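Local coordinates for protein N-alpha-acetyltransferase 30 (Saccharomyces cerevisiae, PDB 6YGA) that catalyses the acetylation of N-terminal methionine in NatC substrate proteins, transferring the acetyl group from acetyl-CoA as the complex's catalytic subunit, at residues R140-R143 with G149-F152; C67-H72 with E110-I115; D24-E29 with T89-G94. All blocks are in the same frame, centred on the assembly; numbering follows the deposited sequence.

Contact 1. Residues R140-R143 with G149-F152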
ATOM      1  N   ARG A 140      -4.202   2.236  -7.508  1.00 35.06           N
ATOM      2  CA  ARG A 140      -2.815   1.800  -7.417  1.00 36.65           C
ATOM      3  C   ARG A 140      -2.620   1.092  -6.087  1.00 39.38           C
ATOM      4  O   ARG A 140      -2.955   1.643  -5.033  1.00 41.27           O
ATOM      5  CB  ARG A 140      -1.842   2.977  -7.537  1.00 37.82           C
ATOM      6  CG  ARG A 140      -0.389   2.560  -7.737  1.00 36.87           C
ATOM      7  CD  ARG A 140       0.541   3.767  -7.693  1.00 38.25           C
ATOM      8  NE  ARG A 140       1.953   3.398  -7.780  1.00 38.83           N
ATOM      9  CZ  ARG A 140       2.736   3.669  -8.821  1.00 39.21           C
ATOM     10  NH1 ARG A 140       2.251   4.318  -9.871  1.00 38.03           N
ATOM     11  NH2 ARG A 140       4.008   3.295  -8.809  1.00 38.00           N
HETATM   12  N   MSE A 141      -2.090  -0.125  -6.134  1.00 40.08           N
HETATM   13  CA  MSE A 141      -1.940  -0.930  -4.925  1.00 39.22           C
HETATM   14  C   MSE A 141      -0.475  -1.050  -4.514  1.00 38.00           C
HETATM   15  O   MSE A 141       0.357  -1.530  -5.280  1.00 37.89           O
HETATM   16  CB  MSE A 141      -2.558  -2.317  -5.126  1.00 39.06           C
HETATM   17  CG  MSE A 141      -4.056  -2.288  -5.394  1.00 42.09           C
HETATM   18 SE   MSE A 141      -4.515  -1.892  -7.250  0.60 46.29          SE
HETATM   19  CE  MSE A 141      -4.829  -3.709  -7.881  1.00 43.53           C
ATOM     20  N   PHE A 142      -0.181  -0.610  -3.293  1.00 38.87           N
ATOM     21  CA  PHE A 142       1.192  -0.517  -2.809  1.00 37.76           C
ATOM     22  C   PHE A 142       1.805  -1.906  -2.644  1.00 38.58           C
ATOM     23  O   PHE A 142       1.298  -2.729  -1.873  1.00 39.48           O
ATOM     24  CB  PHE A 142       1.212   0.247  -1.488  1.00 40.50           C
ATOM     25  CG  PHE A 142       2.579   0.411  -0.891  1.00 43.72           C
ATOM     26  CD1 PHE A 142       3.450   1.375  -1.371  1.00 45.25           C
ATOM     27  CD2 PHE A 142       2.983  -0.383   0.171  1.00 43.74           C
ATOM     28  CE1 PHE A 142       4.706   1.532  -0.817  1.00 45.15           C
ATOM     29  CE2 PHE A 142       4.234  -0.229   0.731  1.00 45.48           C
ATOM     30  CZ  PHE A 142       5.098   0.729   0.236  1.00 45.37           C
ATOM     31  N   ARG A 143       2.898  -2.156  -3.373  1.00 39.55           N
ATOM     32  CA  ARG A 143       3.660  -3.407  -3.291  1.00 41.37           C
ATOM     33  C   ARG A 143       2.763  -4.626  -3.500  1.00 42.36           C
ATOM     34  O   ARG A 143       2.932  -5.667  -2.864  1.00 40.86           O
ATOM     35  CB  ARG A 143       4.424  -3.499  -1.967  1.00 40.99           C
ATOM     36  CG  ARG A 143       5.530  -2.465  -1.830  1.00 42.65           C
ATOM     37  CD  ARG A 143       6.362  -2.685  -0.578  1.00 45.54           C
ATOM     38  NE  ARG A 143       6.978  -4.007  -0.560  1.00 51.05           N
ATOM     39  CZ  ARG A 143       8.121  -4.306  -1.168  1.00 53.35           C
ATOM     40  NH1 ARG A 143       8.773  -3.375  -1.848  1.00 53.91           N
ATOM     41  NH2 ARG A 143       8.610  -5.536  -1.099  1.00 54.29           N
ATOM     42  N   GLY A 149       6.985  -4.553  -7.386  1.00 52.76           N
ATOM     43  CA  GLY A 149       6.443  -3.208  -7.356  1.00 51.65           C
ATOM     44  C   GLY A 149       4.933  -3.181  -7.183  1.00 47.82           C
ATOM     45  O   GLY A 149       4.283  -4.182  -6.872  1.00 46.95           O
ATOM     46  N   ASP A 150       4.380  -1.992  -7.398  1.00 47.09           N
ATOM     47  CA  ASP A 150       2.961  -1.744  -7.206  1.00 43.38           C
ATOM     48  C   ASP A 150       2.151  -2.326  -8.364  1.00 40.15           C
ATOM     49  O   ASP A 150       2.689  -2.845  -9.347  1.00 37.67           O
ATOM     50  CB  ASP A 150       2.699  -0.245  -7.070  1.00 43.09           C
ATOM     51  CG  ASP A 150       3.498   0.391  -5.946  1.00 46.47           C
ATOM     52  OD1 ASP A 150       4.113  -0.354  -5.154  1.00 46.75           O
ATOM     53  OD2 ASP A 150       3.509   1.640  -5.856  1.00 48.34           O
ATOM     54  N   ALA A 151       0.831  -2.230  -8.246  1.00 39.70           N
ATOM     55  CA  ALA A 151      -0.076  -2.643  -9.302  1.00 37.06           C
ATOM     56  C   ALA A 151      -1.009  -1.497  -9.647  1.00 34.99           C
ATOM     57  O   ALA A 151      -1.243  -0.591  -8.843  1.00 34.17           O
ATOM     58  CB  ALA A 151      -0.916  -3.860  -8.904  1.00 36.36           C
ATOM     59  N   PHE A 152      -1.533  -1.551 -10.864  1.00 37.73           N
ATOM     60  CA  PHE A 152      -2.655  -0.729 -11.284  1.00 38.16           C
ATOM     61  C   PHE A 152      -3.885  -1.618 -11.402  1.00 41.03           C
ATOM     62  O   PHE A 152      -3.791  -2.767 -11.849  1.00 39.59           O
ATOM     63  CB  PHE A 152      -2.383  -0.039 -12.627  1.00 36.62           C
ATOM     64  CG  PHE A 152      -1.495   1.175 -12.532  1.00 36.96           C
ATOM     65  CD1 PHE A 152      -1.608   2.054 -11.469  1.00 36.40           C
ATOM     66  CD2 PHE A 152      -0.552   1.441 -13.516  1.00 38.25           C
ATOM     67  CE1 PHE A 152      -0.795   3.173 -11.386  1.00 39.72           C
ATOM     68  CE2 PHE A 152       0.265   2.559 -13.438  1.00 38.90           C
ATOM     69  CZ  PHE A 152       0.143   3.423 -12.373  1.00 39.59           C
TER

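Contact 2. Residues C67-H72 with E110-I115. With EDO (1,2-ethanediol), chain J.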
ATOM      1  N   CYS A  67     -10.627 -16.181 -17.920  1.00 42.15           N
ATOM      2  CA  CYS A  67     -11.488 -15.125 -17.409  1.00 43.00           C
ATOM      3  C   CYS A  67     -12.594 -15.706 -16.539  1.00 45.52           C
ATOM      4  O   CYS A  67     -12.929 -16.889 -16.622  1.00 48.42           O
ATOM      5  CB  CYS A  67     -12.108 -14.311 -18.554  1.00 41.96           C
ATOM      6  SG  CYS A  67     -10.885 -13.621 -19.686  1.00 45.54           S
ATOM      7  N   LYS A  68     -13.156 -14.842 -15.694  1.00 43.41           N
ATOM      8  CA  LYS A  68     -14.331 -15.152 -14.894  1.00 43.07           C
ATOM      9  C   LYS A  68     -15.250 -13.938 -14.904  1.00 44.22           C
ATOM     10  O   LYS A  68     -14.865 -12.843 -15.322  1.00 41.23           O
ATOM     11  CB  LYS A  68     -13.960 -15.520 -13.451  1.00 41.67           C
ATOM     12  CG  LYS A  68     -13.742 -14.308 -12.559  1.00 43.32           C
ATOM     13  CD  LYS A  68     -13.331 -14.692 -11.150  1.00 49.37           C
ATOM     14  CE  LYS A  68     -13.454 -13.506 -10.201  1.00 52.29           C
ATOM     15  NZ  LYS A  68     -14.876 -13.097 -10.008  1.00 53.47           N
HETATM   16  N   MSE A  69     -16.479 -14.139 -14.442  1.00 46.80           N
HETATM   17  CA  MSE A  69     -17.391 -13.023 -14.221  1.00 48.87           C
HETATM   18  C   MSE A  69     -18.296 -13.293 -13.026  1.00 50.46           C
HETATM   19  O   MSE A  69     -18.731 -14.420 -12.795  1.00 51.67           O
HETATM   20  CB  MSE A  69     -18.227 -12.737 -15.471  1.00 51.39           C
HETATM   21  CG  MSE A  69     -19.176 -13.844 -15.874  1.00 57.58           C
HETATM   22 SE   MSE A  69     -19.937 -13.521 -17.638  0.70 64.30          SE
HETATM   23  CE  MSE A  69     -21.380 -12.306 -17.159  1.00 65.50           C
ATOM     24  N   ASP A  70     -18.565 -12.244 -12.258  1.00 50.02           N
ATOM     25  CA  ASP A  70     -19.391 -12.336 -11.067  1.00 51.54           C
ATOM     26  C   ASP A  70     -20.111 -11.010 -10.896  1.00 53.29           C
ATOM     27  O   ASP A  70     -19.623  -9.980 -11.377  1.00 55.76           O
ATOM     28  CB  ASP A  70     -18.551 -12.647  -9.817  1.00 54.36           C
ATOM     29  CG  ASP A  70     -18.362 -14.136  -9.593  1.00 58.84           C
ATOM     30  OD1 ASP A  70     -19.314 -14.901  -9.853  1.00 61.29           O
ATOM     31  OD2 ASP A  70     -17.265 -14.541  -9.151  1.00 60.18           O
ATOM     32  N   PRO A  71     -21.266 -11.000 -10.235  1.00 52.73           N
ATOM     33  CA  PRO A  71     -21.884  -9.717  -9.884  1.00 51.70           C
ATOM     34  C   PRO A  71     -20.991  -8.939  -8.927  1.00 49.62           C
ATOM     35  O   PRO A  71     -20.431  -9.496  -7.982  1.00 51.77           O
ATOM     36  CB  PRO A  71     -23.205 -10.128  -9.221  1.00 52.33           C
ATOM     37  CG  PRO A  71     -22.977 -11.529  -8.759  1.00 53.82           C
ATOM     38  CD  PRO A  71     -22.077 -12.144  -9.789  1.00 52.88           C
ATOM     39  N   HIS A  72     -20.837  -7.648  -9.198  1.00 47.16           N
ATOM     40  CA  HIS A  72     -20.121  -6.744  -8.310  1.00 46.65           C
ATOM     41  C   HIS A  72     -21.127  -5.779  -7.705  1.00 46.86           C
ATOM     42  O   HIS A  72     -22.017  -5.283  -8.404  1.00 47.16           O
ATOM     43  CB  HIS A  72     -19.019  -5.974  -9.042  1.00 48.21           C
ATOM     44  CG  HIS A  72     -18.056  -5.278  -8.126  1.00 54.53           C
ATOM     45  ND1 HIS A  72     -17.964  -3.905  -8.041  1.00 57.00           N
ATOM     46  CD2 HIS A  72     -17.144  -5.770  -7.255  1.00 55.53           C
ATOM     47  CE1 HIS A  72     -17.036  -3.582  -7.158  1.00 57.66           C
ATOM     48  NE2 HIS A  72     -16.523  -4.695  -6.665  1.00 57.32           N
ATOM     49  N   GLU A 110     -22.120 -11.640 -22.923  1.00 48.04           N
ATOM     50  CA  GLU A 110     -22.695 -12.166 -21.696  1.00 50.13           C
ATOM     51  C   GLU A 110     -23.177 -11.066 -20.759  1.00 48.61           C
ATOM     52  O   GLU A 110     -23.464 -11.348 -19.592  1.00 46.31           O
ATOM     53  CB  GLU A 110     -21.687 -13.071 -20.981  1.00 53.40           C
ATOM     54  CG  GLU A 110     -21.371 -14.352 -21.748  1.00 59.04           C
ATOM     55  CD  GLU A 110     -22.612 -15.179 -22.053  1.00 66.16           C
ATOM     56  OE1 GLU A 110     -23.506 -15.253 -21.186  1.00 68.67           O
ATOM     57  OE2 GLU A 110     -22.695 -15.754 -23.162  1.00 69.14           O
ATOM     58  N   HIS A 111     -23.260  -9.825 -21.242  1.00 49.35           N
ATOM     59  CA  HIS A 111     -23.888  -8.721 -20.528  1.00 53.67           C
ATOM     60  C   HIS A 111     -23.056  -8.236 -19.342  1.00 51.85           C
ATOM     61  O   HIS A 111     -23.601  -7.702 -18.372  1.00 54.26           O
ATOM     62  CB  HIS A 111     -25.302  -9.098 -20.072  1.00 59.30           C
ATOM     63  CG  HIS A 111     -26.167  -9.635 -21.171  1.00 66.53           C
ATOM     64  ND1 HIS A 111     -26.423 -10.981 -21.337  1.00 68.48           N
ATOM     65  CD2 HIS A 111     -26.844  -9.001 -22.157  1.00 70.00           C
ATOM     66  CE1 HIS A 111     -27.221 -11.149 -22.377  1.00 71.19           C
ATOM     67  NE2 HIS A 111     -27.492  -9.964 -22.892  1.00 71.65           N
ATOM     68  N   CYS A 112     -21.739  -8.438 -19.392  1.00 47.69           N
ATOM     69  CA  CYS A 112     -20.859  -7.815 -18.411  1.00 47.16           C
ATOM     70  C   CYS A 112     -20.958  -6.300 -18.531  1.00 47.43           C
ATOM     71  O   CYS A 112     -21.008  -5.750 -19.633  1.00 45.19           O
ATOM     72  CB  CYS A 112     -19.410  -8.267 -18.613  1.00 47.21           C
ATOM     73  SG  CYS A 112     -18.999  -9.856 -17.848  1.00 52.34           S
ATOM     74  N   ASP A 113     -21.030  -5.630 -17.385  1.00 45.98           N
ATOM     75  CA  ASP A 113     -21.063  -4.176 -17.364  1.00 46.22           C
ATOM     76  C   ASP A 113     -19.674  -3.561 -17.387  1.00 44.95           C
ATOM     77  O   ASP A 113     -19.539  -2.385 -17.740  1.00 43.88           O
ATOM     78  CB  ASP A 113     -21.818  -3.686 -16.126  1.00 46.42           C
ATOM     79  CG  ASP A 113     -23.272  -4.112 -16.125  1.00 47.41           C
ATOM     80  OD1 ASP A 113     -23.988  -3.779 -17.092  1.00 47.87           O
ATOM     81  OD2 ASP A 113     -23.700  -4.785 -15.165  1.00 47.58           O
ATOM     82  N   GLU A 114     -18.646  -4.328 -17.033  1.00 44.04           N
ATOM     83  CA  GLU A 114     -17.288  -3.813 -16.961  1.00 43.93           C
ATOM     84  C   GLU A 114     -16.320  -4.984 -16.939  1.00 44.96           C
ATOM     85  O   GLU A 114     -16.679  -6.108 -16.580  1.00 44.41           O
ATOM     86  CB  GLU A 114     -17.093  -2.927 -15.726  1.00 44.61           C
ATOM     87  CG  GLU A 114     -17.284  -3.669 -14.417  1.00 50.05           C
ATOM     88  CD  GLU A 114     -17.639  -2.749 -13.267  1.00 56.34           C
ATOM     89  OE1 GLU A 114     -18.176  -1.653 -13.527  1.00 57.92           O
ATOM     90  OE2 GLU A 114     -17.384  -3.124 -12.103  1.00 59.55           O
ATOM     91  N   ILE A 115     -15.081  -4.703 -17.334  1.00 42.87           N
ATOM     92  CA  ILE A 115     -13.995  -5.674 -17.311  1.00 40.52           C
ATOM     93  C   ILE A 115     -12.916  -5.143 -16.380  1.00 39.54           C
ATOM     94  O   ILE A 115     -12.533  -3.971 -16.476  1.00 40.95           O
ATOM     95  CB  ILE A 115     -13.429  -5.922 -18.720  1.00 37.96           C
ATOM     96  CG1 ILE A 115     -14.565  -6.193 -19.704  1.00 37.34           C
ATOM     97  CG2 ILE A 115     -12.464  -7.097 -18.706  1.00 36.60           C
ATOM     98  CD1 ILE A 115     -15.321  -7.470 -19.415  1.00 39.17           C
TER
HETATM   99  C1  EDO J 207     -22.501 -14.124 -14.064  1.00 65.74           C
HETATM  100  O1  EDO J 207     -21.969 -14.610 -12.826  1.00 68.09           O
HETATM  101  C2  EDO J 207     -23.959 -14.544 -14.214  1.00 65.96           C
HETATM  102  O2  EDO J 207     -24.752 -13.961 -13.171  1.00 67.76           O

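Contact 3. Residues D24-E29 with T89-G94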
ATOM      1  N   ASP A  24       2.153 -21.119 -16.376  1.00 72.02           N
ATOM      2  CA  ASP A  24       3.144 -21.300 -15.315  1.00 76.22           C
ATOM      3  C   ASP A  24       4.521 -20.790 -15.720  1.00 80.83           C
ATOM      4  O   ASP A  24       5.290 -20.346 -14.858  1.00 78.43           O
ATOM      5  CB  ASP A  24       3.233 -22.773 -14.914  1.00 79.08           C
ATOM      6  CG  ASP A  24       2.085 -23.207 -14.025  1.00 79.08           C
ATOM      7  OD1 ASP A  24       1.441 -22.329 -13.412  1.00 77.04           O
ATOM      8  OD2 ASP A  24       1.835 -24.425 -13.932  1.00 81.04           O
ATOM      9  N   ALA A  25       4.857 -20.845 -17.010  1.00 87.97           N
ATOM     10  CA  ALA A  25       6.169 -20.383 -17.450  1.00 96.30           C
ATOM     11  C   ALA A  25       6.361 -18.894 -17.180  1.00101.31           C
ATOM     12  O   ALA A  25       7.461 -18.459 -16.820  1.00105.14           O
ATOM     13  CB  ALA A  25       6.356 -20.685 -18.936  1.00 96.03           C
ATOM     14  N   ASP A  26       5.304 -18.095 -17.352  1.00102.01           N
ATOM     15  CA  ASP A  26       5.420 -16.650 -17.179  1.00105.46           C
ATOM     16  C   ASP A  26       5.425 -16.235 -15.714  1.00107.31           C
ATOM     17  O   ASP A  26       6.052 -15.229 -15.363  1.00108.27           O
ATOM     18  CB  ASP A  26       4.281 -15.930 -17.906  1.00104.17           C
ATOM     19  CG  ASP A  26       4.456 -15.919 -19.412  1.00108.25           C
ATOM     20  OD1 ASP A  26       5.276 -16.706 -19.933  1.00111.65           O
ATOM     21  OD2 ASP A  26       3.770 -15.114 -20.077  1.00107.76           O
ATOM     22  N   LEU A  27       4.749 -16.986 -14.851  1.00109.32           N
ATOM     23  CA  LEU A  27       4.555 -16.568 -13.469  1.00111.83           C
ATOM     24  C   LEU A  27       5.829 -16.721 -12.650  1.00119.14           C
ATOM     25  O   LEU A  27       6.518 -17.742 -12.728  1.00120.99           O
ATOM     26  CB  LEU A  27       3.440 -17.383 -12.820  1.00110.24           C
ATOM     27  CG  LEU A  27       2.063 -17.338 -13.477  1.00108.69           C
ATOM     28  CD1 LEU A  27       1.054 -18.082 -12.621  1.00108.34           C
ATOM     29  CD2 LEU A  27       1.619 -15.903 -13.730  1.00107.44           C
ATOM     30  N   SER A  28       6.133 -15.695 -11.852  1.00123.05           N
ATOM     31  CA  SER A  28       7.136 -15.847 -10.806  1.00128.75           C
ATOM     32  C   SER A  28       6.631 -16.769  -9.702  1.00131.53           C
ATOM     33  O   SER A  28       7.388 -17.588  -9.169  1.00133.08           O
ATOM     34  CB  SER A  28       7.510 -14.476 -10.243  1.00128.34           C
ATOM     35  OG  SER A  28       8.194 -13.691 -11.205  1.00127.10           O
ATOM     36  N   GLU A  29       5.353 -16.652  -9.348  1.00133.63           N
ATOM     37  CA  GLU A  29       4.721 -17.517  -8.369  1.00134.08           C
ATOM     38  C   GLU A  29       3.561 -18.254  -9.027  1.00125.31           C
ATOM     39  O   GLU A  29       2.703 -17.615  -9.654  1.00120.20           O
ATOM     40  CB  GLU A  29       4.230 -16.712  -7.153  1.00139.00           C
ATOM     41  CG  GLU A  29       5.348 -16.356  -6.187  1.00146.23           C
ATOM     42  CD  GLU A  29       5.223 -14.958  -5.631  1.00147.51           C
ATOM     43  OE1 GLU A  29       4.088 -14.437  -5.573  1.00145.59           O
ATOM     44  OE2 GLU A  29       6.265 -14.378  -5.261  1.00151.02           O
ATOM     45  N   THR A  89       8.098 -17.837 -28.418  1.00 75.10           N
ATOM     46  CA  THR A  89       8.403 -17.816 -29.844  1.00 78.78           C
ATOM     47  C   THR A  89       7.352 -17.067 -30.654  1.00 77.30           C
ATOM     48  O   THR A  89       7.656 -16.603 -31.759  1.00 78.85           O
ATOM     49  CB  THR A  89       8.541 -19.244 -30.378  1.00 81.86           C
ATOM     50  OG1 THR A  89       7.448 -20.040 -29.905  1.00 82.53           O
ATOM     51  CG2 THR A  89       9.848 -19.862 -29.918  1.00 84.03           C
ATOM     52  N   TYR A  90       6.135 -16.928 -30.131  1.00 74.01           N
ATOM     53  CA  TYR A  90       5.031 -16.325 -30.864  1.00 71.65           C
ATOM     54  C   TYR A  90       4.741 -14.892 -30.436  1.00 71.85           C
ATOM     55  O   TYR A  90       3.723 -14.328 -30.848  1.00 71.14           O
ATOM     56  CB  TYR A  90       3.772 -17.179 -30.709  1.00 65.80           C
ATOM     57  CG  TYR A  90       3.792 -18.439 -31.544  1.00 65.24           C
ATOM     58  CD1 TYR A  90       4.450 -19.579 -31.103  1.00 65.81           C
ATOM     59  CD2 TYR A  90       3.158 -18.483 -32.777  1.00 65.68           C
ATOM     60  CE1 TYR A  90       4.475 -20.732 -31.870  1.00 67.29           C
ATOM     61  CE2 TYR A  90       3.174 -19.629 -33.549  1.00 68.60           C
ATOM     62  CZ  TYR A  90       3.832 -20.751 -33.092  1.00 69.07           C
ATOM     63  OH  TYR A  90       3.848 -21.893 -33.857  1.00 71.78           O
ATOM     64  N   ARG A  91       5.605 -14.287 -29.627  1.00 73.92           N
ATOM     65  CA  ARG A  91       5.375 -12.918 -29.194  1.00 73.10           C
ATOM     66  C   ARG A  91       5.683 -11.937 -30.322  1.00 73.33           C
ATOM     67  O   ARG A  91       6.503 -12.203 -31.205  1.00 73.87           O
ATOM     68  CB  ARG A  91       6.224 -12.598 -27.965  1.00 74.89           C
ATOM     69  CG  ARG A  91       6.013 -13.567 -26.816  1.00 75.30           C
ATOM     70  CD  ARG A  91       6.206 -12.895 -25.467  1.00 76.68           C
ATOM     71  NE  ARG A  91       5.884 -13.794 -24.362  1.00 78.12           N
ATOM     72  CZ  ARG A  91       6.790 -14.379 -23.584  1.00 81.91           C
ATOM     73  NH1 ARG A  91       8.083 -14.154 -23.780  1.00 85.60           N
ATOM     74  NH2 ARG A  91       6.403 -15.185 -22.605  1.00 81.53           N
ATOM     75  N   GLY A  92       5.003 -10.795 -30.289  1.00 71.31           N
ATOM     76  CA  GLY A  92       5.199  -9.762 -31.284  1.00 72.66           C
ATOM     77  C   GLY A  92       4.328  -9.868 -32.514  1.00 72.43           C
ATOM     78  O   GLY A  92       4.607  -9.188 -33.508  1.00 75.33           O
ATOM     79  N   HIS A  93       3.282 -10.697 -32.482  1.00 69.46           N
ATOM     80  CA  HIS A  93       2.389 -10.870 -33.622  1.00 68.66           C
ATOM     81  C   HIS A  93       0.954 -10.478 -33.291  1.00 66.20           C
ATOM     82  O   HIS A  93       0.026 -10.880 -34.001  1.00 66.39           O
ATOM     83  CB  HIS A  93       2.444 -12.312 -34.132  1.00 68.98           C
ATOM     84  CG  HIS A  93       3.797 -12.731 -34.624  1.00 71.22           C
ATOM     85  ND1 HIS A  93       4.461 -12.069 -35.634  1.00 73.74           N
ATOM     86  CD2 HIS A  93       4.605 -13.752 -34.250  1.00 72.40           C
ATOM     87  CE1 HIS A  93       5.621 -12.659 -35.857  1.00 76.74           C
ATOM     88  NE2 HIS A  93       5.733 -13.684 -35.032  1.00 75.74           N
ATOM     89  N   GLY A  94       0.751  -9.699 -32.230  1.00 64.85           N
ATOM     90  CA  GLY A  94      -0.587  -9.291 -31.848  1.00 64.20           C
ATOM     91  C   GLY A  94      -1.478 -10.407 -31.362  1.00 62.89           C
ATOM     92  O   GLY A  94      -2.702 -10.258 -31.371  1.00 62.60           O
TER

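Contact 1. Residues R140-R143 with G149-F152
Arg140 and Asp150 form a salt bridge across the two segments. Arg140 NE lies 3.0 Å from Asp150 OD2, and its N-H...O angle is 163°. The oxygen sits at the edge of the guanidinium, in its plane, and accepts through the anti lone pair. Arg140 NH2 adds a weak bond to the same oxygen. The carboxylate plane stands almost perpendicular to the guanidinium, 89° apart. The other carboxylate oxygen, Asp150 OD1, takes the backbone N of Arg143 at 2.8 Å, from above the carboxylate plane. Bonds on both oxygens therefore limit rotation of the group. Between these grips lies an antiparallel hydrogen-bonded pair: Met141 N to Ala151 O is 2.9 Å and Ala151 N to Met141 O is 3.1 Å. Arg140 with Phe152 is the adjoining non-hydrogen-bonded pair.

The Arg140 chain is extended from CG to NE and runs past the Phe152 ring, with NH1 3.4 Å from Phe152 CZ. Arg140 NH1 also donates a hydrogen bond to Leu457 O of the N-alpha-acetyltransferase 35 chain. On the other face of the sheet the selenomethionine at Met141 bends back, bringing CE to 4.0 Å from Ala151 CB. Beyond the strand, the Phe142 ring meets Tyr107 of the N-alpha-acetyltransferase 35 chain edge-to-face, and Arg143 NH2 is held by Asn147 of the connecting loop.

The contact lies at the loop end of the beta hairpin made by strands 136-141 and 151-157. In related N-terminal acetyltransferases of the GNAT fold, the loop of this last hairpin borders the peptide-binding site.

Contact 2. Residues C67-H72 with E110-I115
Met69 and Cys112 pack where the end of strand 61-72 passes the turn that leads from helix 95-109 into strand 114-120 of the GNAT fold. Strand 76-86 lies between the two strands in the sheet, so no backbone pairing joins them. No hydrogen bond crosses the contact.

Met69 is a selenomethionine. Its CG sits between the backbone N and the carbonyl carbon, chi1 65°, and the chain is otherwise extended until a bend about the CG-SE bond. This places CE 3.5 Å from Cys112 SG and 3.3 Å from Glu110 O. SE itself lies 3.8 Å from Glu110 CB, and the Met69 and Glu110 side chains cross at about a right angle. Leu46 and Leu77 also touch Met69, while Met107 packs on Cys112.

The turn is shaped by a Schellman motif that ends the helix, with His111 at positive phi as the C-prime residue. Further along, His72 ND1 stands 4.2 Å from Glu114 OE2, too far for a hydrogen bond. Glu114 is instead held by salt bridges to Arg78 and Arg76.

Met69 turns toward the helix end, while its neighbours Lys68 and Asp70 project on the other side of the strand. There Lys68 NZ bridges to Asp70 OD2 at 2.9 Å. A 1,2-ethanediol, likely a crystallisation additive, donates from O1 to Met69 O at 3.2 Å.

Met69 thus packs on the turn that closes a beta-alpha-beta crossover of the GNAT fold, made by strand 76-86, helix 95-109 and the parallel strand 114-120.

Contact 3. Residues D24-E29 with T89-G94
Asp26 and Arg91 are the two residues that meet here, and the chain reaches Asp26 through the last turn of helix 13-26. Asp24 OD1 is hydrogen-bonded to Tyr36 OH. The carbonyl O of Asp24 receives a weak backbone bond from Leu27 N.

Asp26 makes the contact. Its CG lies anti to the carbonyl carbon, chi1 -74°, and the carboxylate reaches out to Arg91. OD1 of Asp26 stands 3.3 Å from NH2 of Arg91, a salt bridge whose geometry does not make a hydrogen bond. Asp26 OD2 is a little farther from that nitrogen, at 3.7 Å. OD1 approaches the edge of the guanidinium, in its plane, while the two flat groups are turned 56° apart. The side chains come from opposite directions, so they span a gap of 12.6 Å between Asp26 CA and Arg91 CA.

Arg91 opens a loop that fits the Q/R-x-x-G-x-G/A motif of GNAT enzymes, with Gly94 as its first glycine. In relatives this loop binds the pyrophosphate of acetyl-CoA with its backbone. Gly92 and Gly94 have positive phi, and Gly94 is at the N-cap position of helix 95-109. A weak bond from Arg91 NE to Val86 O links the guanidinium to the end of strand 76-86.

Beyond Asp26 the chain runs on as a loop, and Ser28 O receives a weak hydrogen bond from Lys61 NZ of the N-alpha-acetyltransferase 35 chain.

None of the three contacts is fully buried. Contacts 1 and 2 are partly buried and reach the same sheet, through the neighbouring strands 151-157 and 114-120, with centres about 23 Å apart. Contact 3 is at the surface and involves a helix end and a loop. Its centre is about 25 Å from that of contact 2, on the opposite side of the chain's centre. The chemistry follows this placing. Contact 1 combines backbone pairing with a salt bridge and meets N-alpha-acetyltransferase 35. Contact 2 is mainly apolar and touches no other subunit. Contact 3 rests on a single salt bridge between exposed side chains.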